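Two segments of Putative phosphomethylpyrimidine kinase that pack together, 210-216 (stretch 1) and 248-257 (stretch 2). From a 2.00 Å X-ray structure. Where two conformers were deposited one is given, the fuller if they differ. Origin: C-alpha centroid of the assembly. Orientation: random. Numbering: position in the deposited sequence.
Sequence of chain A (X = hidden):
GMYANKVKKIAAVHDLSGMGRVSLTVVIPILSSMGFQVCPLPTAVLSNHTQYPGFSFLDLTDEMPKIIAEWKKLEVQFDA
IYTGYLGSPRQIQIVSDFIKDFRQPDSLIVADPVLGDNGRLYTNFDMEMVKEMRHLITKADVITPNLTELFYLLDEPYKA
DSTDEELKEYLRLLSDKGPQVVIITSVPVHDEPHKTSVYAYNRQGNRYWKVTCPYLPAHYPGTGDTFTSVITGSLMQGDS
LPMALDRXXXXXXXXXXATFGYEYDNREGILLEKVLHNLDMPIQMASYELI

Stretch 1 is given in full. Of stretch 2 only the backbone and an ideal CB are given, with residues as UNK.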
# COMPACT_ATOMS: atom_id res chain seq x y z
N LYS A 210 -20.01 -20.36 -12.13
CA LYS A 210 -20.58 -20.46 -10.81
C LYS A 210 -19.52 -20.16 -9.73
O LYS A 210 -18.35 -20.55 -9.84
CB LYS A 210 -21.12 -21.88 -10.64
CG LYS A 210 -21.66 -22.25 -9.25
CD LYS A 210 -22.17 -23.71 -9.26
CE LYS A 210 -22.65 -24.22 -7.91
NZ LYS A 210 -23.21 -25.64 -8.00
N VAL A 211 -19.95 -19.53 -8.66
CA VAL A 211 -19.06 -19.34 -7.51
C VAL A 211 -19.88 -19.56 -6.25
O VAL A 211 -21.02 -19.16 -6.20
CB VAL A 211 -18.39 -17.96 -7.58
CG1 VAL A 211 -19.39 -16.84 -7.60
CG2 VAL A 211 -17.37 -17.78 -6.49
N THR A 212 -19.33 -20.27 -5.29
CA THR A 212 -20.04 -20.59 -4.06
C THR A 212 -19.32 -19.87 -2.94
O THR A 212 -18.11 -19.93 -2.89
CB THR A 212 -20.03 -22.12 -3.78
OG1 THR A 212 -20.84 -22.75 -4.78
CG2 THR A 212 -20.65 -22.48 -2.37
N CYS A 213 -20.07 -19.26 -2.04
CA CYS A 213 -19.45 -18.51 -0.97
C CYS A 213 -20.10 -18.78 0.35
O CYS A 213 -21.30 -19.11 0.40
CB CYS A 213 -19.54 -17.04 -1.29
SG CYS A 213 -18.69 -16.66 -2.84
N PRO A 214 -19.33 -18.62 1.43
CA PRO A 214 -19.90 -18.91 2.73
C PRO A 214 -20.44 -17.64 3.36
O PRO A 214 -19.86 -17.09 4.32
CB PRO A 214 -18.72 -19.47 3.51
CG PRO A 214 -17.54 -18.68 2.95
CD PRO A 214 -17.88 -18.35 1.54
N TYR A 215 -21.51 -17.14 2.76
CA TYR A 215 -22.25 -16.04 3.33
C TYR A 215 -23.65 -16.06 2.79
O TYR A 215 -23.95 -16.69 1.77
CB TYR A 215 -21.57 -14.69 3.12
CG TYR A 215 -21.48 -14.19 1.68
CD1 TYR A 215 -22.55 -13.54 1.09
CD2 TYR A 215 -20.32 -14.32 0.93
CE1 TYR A 215 -22.47 -13.05 -0.23
CE2 TYR A 215 -20.22 -13.82 -0.39
CZ TYR A 215 -21.32 -13.20 -0.96
OH TYR A 215 -21.26 -12.76 -2.26
N LEU A 216 -24.52 -15.39 3.53
CA LEU A 216 -25.93 -15.31 3.21
C LEU A 216 -26.28 -13.83 2.98
O LEU A 216 -26.54 -13.10 3.94
CB LEU A 216 -26.73 -15.91 4.37
CG LEU A 216 -26.45 -17.40 4.63
CD1 LEU A 216 -27.17 -17.91 5.95
CD2 LEU A 216 -26.85 -18.28 3.40
N UNK A 248 -16.24 -9.25 -6.55
CA UNK A 248 -17.52 -8.87 -5.89
C UNK A 248 -17.83 -9.77 -4.69
O UNK A 248 -18.09 -9.28 -3.60
CB UNK A 248 -18.68 -8.94 -6.89
N UNK A 249 -17.69 -11.09 -4.85
CA UNK A 249 -18.01 -12.00 -3.78
C UNK A 249 -17.01 -11.91 -2.61
O UNK A 249 -17.40 -11.97 -1.45
CB UNK A 249 -18.06 -13.43 -4.33
N UNK A 250 -15.72 -11.74 -2.91
CA UNK A 250 -14.72 -11.65 -1.87
C UNK A 250 -14.84 -10.36 -1.06
O UNK A 250 -14.69 -10.39 0.14
CB UNK A 250 -13.32 -11.75 -2.49
N UNK A 251 -15.20 -9.27 -1.73
CA UNK A 251 -15.40 -7.99 -1.06
C UNK A 251 -16.55 -8.10 -0.11
O UNK A 251 -16.42 -7.72 1.04
CB UNK A 251 -15.64 -6.86 -2.07
N UNK A 252 -17.65 -8.67 -0.56
CA UNK A 252 -18.83 -8.85 0.29
C UNK A 252 -18.54 -9.77 1.48
O UNK A 252 -19.00 -9.50 2.57
CB UNK A 252 -19.99 -9.42 -0.53
N UNK A 253 -17.80 -10.84 1.25
CA UNK A 253 -17.44 -11.76 2.34
C UNK A 253 -16.69 -11.04 3.44
O UNK A 253 -16.99 -11.21 4.60
CB UNK A 253 -16.59 -12.92 1.81
N UNK A 254 -15.75 -10.21 3.03
CA UNK A 254 -14.96 -9.39 3.95
C UNK A 254 -15.81 -8.43 4.71
O UNK A 254 -15.64 -8.30 5.90
CB UNK A 254 -13.87 -8.62 3.20
N UNK A 255 -16.72 -7.77 4.00
CA UNK A 255 -17.71 -6.89 4.62
C UNK A 255 -18.64 -7.56 5.62
O UNK A 255 -19.04 -6.95 6.60
CB UNK A 255 -18.56 -6.24 3.52
N UNK A 256 -19.00 -8.80 5.37
CA UNK A 256 -19.84 -9.58 6.30
C UNK A 256 -19.01 -10.03 7.53
O UNK A 256 -19.45 -9.82 8.67
CB UNK A 256 -20.43 -10.80 5.59
N UNK A 257 -17.85 -10.63 7.26
CA UNK A 257 -16.85 -11.05 8.27
C UNK A 257 -16.45 -9.96 9.27
O UNK A 257 -16.04 -10.25 10.38
CB UNK A 257 -15.59 -11.54 7.56

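The helix of stretch 2 lies against the end of a strand, 210-213, and the turn that follows it, and the feature it must accommodate is the ring of Tyr 215. Nothing visible here asks for a charged partner, so shape rules.

Position 248 sends its CA-to-CB bond sideways, with nothing of stretch 1 within 5.5 Å of the ideal CB; this contact leaves the choice open. It is Ala 248, which makes no contact.

Position 249 points toward the strand. Its ideal CB sits 3.6 Å from Cys 213 SG and 3.9 Å from Tyr 215 OH, with Val 211 CG2 at 4.9 Å. So close an approach favours a small or beta-branched residue: alanine, serine, threonine or valine. The residue is Thr 249, with chi1 in p. Its methyl CG2 lies 3.5 Å from Tyr 215 OH and 4.1 Å from Val 211 CG1. OG1 finds its hydrogen bond elsewhere in the structure.

Position 250 points away and 251 is out of reach, so stretch 1 sets no preference at either. They hold Gln 250 and Phe 251.

Position 252 points toward stretch 1, its ideal CB 4.0 Å from Tyr 215 OH, beside the aromatic ring. An aliphatic side chain would suit: valine, isoleucine, leucine or perhaps methionine. Ile 252 lays CG2 over one face, 3.9 Å from the centroid of the Tyr 215 ring and 26° off its normal, a CH-pi contact.

At 253 the bond runs sideways, yet the ideal CB is 4.1 Å from Tyr 215 CD2, and Pro 214 lies farther out. A flexible apolar chain, leucine or methionine, could reach both. Leu 253, chi1 t and chi2 p, brings its end nearer: CD1 is 4.0 Å from Tyr 215 CD2 and CD2 is 4.0 Å from Pro 214 CD.

Positions 254 and 255 are out of reach, so any residue would serve. Gln 254 turns back along its own helix, where NE2 makes a weak 3.4 Å hydrogen bond to Gln 250 O; Gly 255 has no side chain.

Position 256 points toward stretch 1 again, but its ideal CB is 4.7 Å from Tyr 215 CB, leaving room for a longer aliphatic chain such as isoleucine, leucine or methionine. Ile 256 extends CD1 to 3.4 Å from Tyr 215 CD1.

Position 257 points sideways, its ideal CB clear of stretch 1, so many residues would do. Arg 257 finds its hydrogen bonds elsewhere in the structure.

Stretch 2 248-257: ATQFILQGIR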
# COMPACT_ATOMS: atom_id res chain seq x y z
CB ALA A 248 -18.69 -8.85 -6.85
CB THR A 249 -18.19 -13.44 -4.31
OG1 THR A 249 -17.06 -13.86 -5.08
CG2 THR A 249 -19.51 -13.54 -5.18
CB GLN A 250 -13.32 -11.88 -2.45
CG GLN A 250 -13.26 -13.39 -2.88
CD GLN A 250 -11.94 -13.80 -3.46
OE1 GLN A 250 -10.89 -13.34 -2.99
NE2 GLN A 250 -11.98 -14.67 -4.50
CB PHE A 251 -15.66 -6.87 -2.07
CG PHE A 251 -15.77 -5.52 -1.48
CD1 PHE A 251 -14.66 -4.90 -0.92
CD2 PHE A 251 -16.99 -4.84 -1.47
CE1 PHE A 251 -14.77 -3.61 -0.36
CE2 PHE A 251 -17.09 -3.58 -0.96
CZ PHE A 251 -15.98 -2.96 -0.39
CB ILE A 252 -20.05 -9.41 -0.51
CG1 ILE A 252 -20.54 -8.35 -1.51
CG2 ILE A 252 -21.19 -9.83 0.44
CD1 ILE A 252 -21.43 -8.94 -2.60
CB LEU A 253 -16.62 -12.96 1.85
CG LEU A 253 -16.21 -14.03 2.86
CD1 LEU A 253 -17.42 -14.56 3.68
CD2 LEU A 253 -15.48 -15.22 2.13
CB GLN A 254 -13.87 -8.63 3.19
CG GLN A 254 -12.88 -9.52 2.64
CD GLN A 254 -11.80 -8.77 1.97
OE1 GLN A 254 -10.82 -8.42 2.63
NE2 GLN A 254 -12.00 -8.43 0.68
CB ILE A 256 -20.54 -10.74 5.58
CG1 ILE A 256 -21.63 -10.17 4.64
CG2 ILE A 256 -21.18 -11.79 6.61
CD1 ILE A 256 -22.20 -11.21 3.61
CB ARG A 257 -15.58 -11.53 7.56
CG ARG A 257 -15.50 -13.02 7.27
CD ARG A 257 -14.63 -13.35 6.06
NE ARG A 257 -13.21 -13.52 6.37
CZ ARG A 257 -12.64 -14.68 6.66
NH1 ARG A 257 -11.35 -14.73 6.90
NH2 ARG A 257 -13.35 -15.79 6.71
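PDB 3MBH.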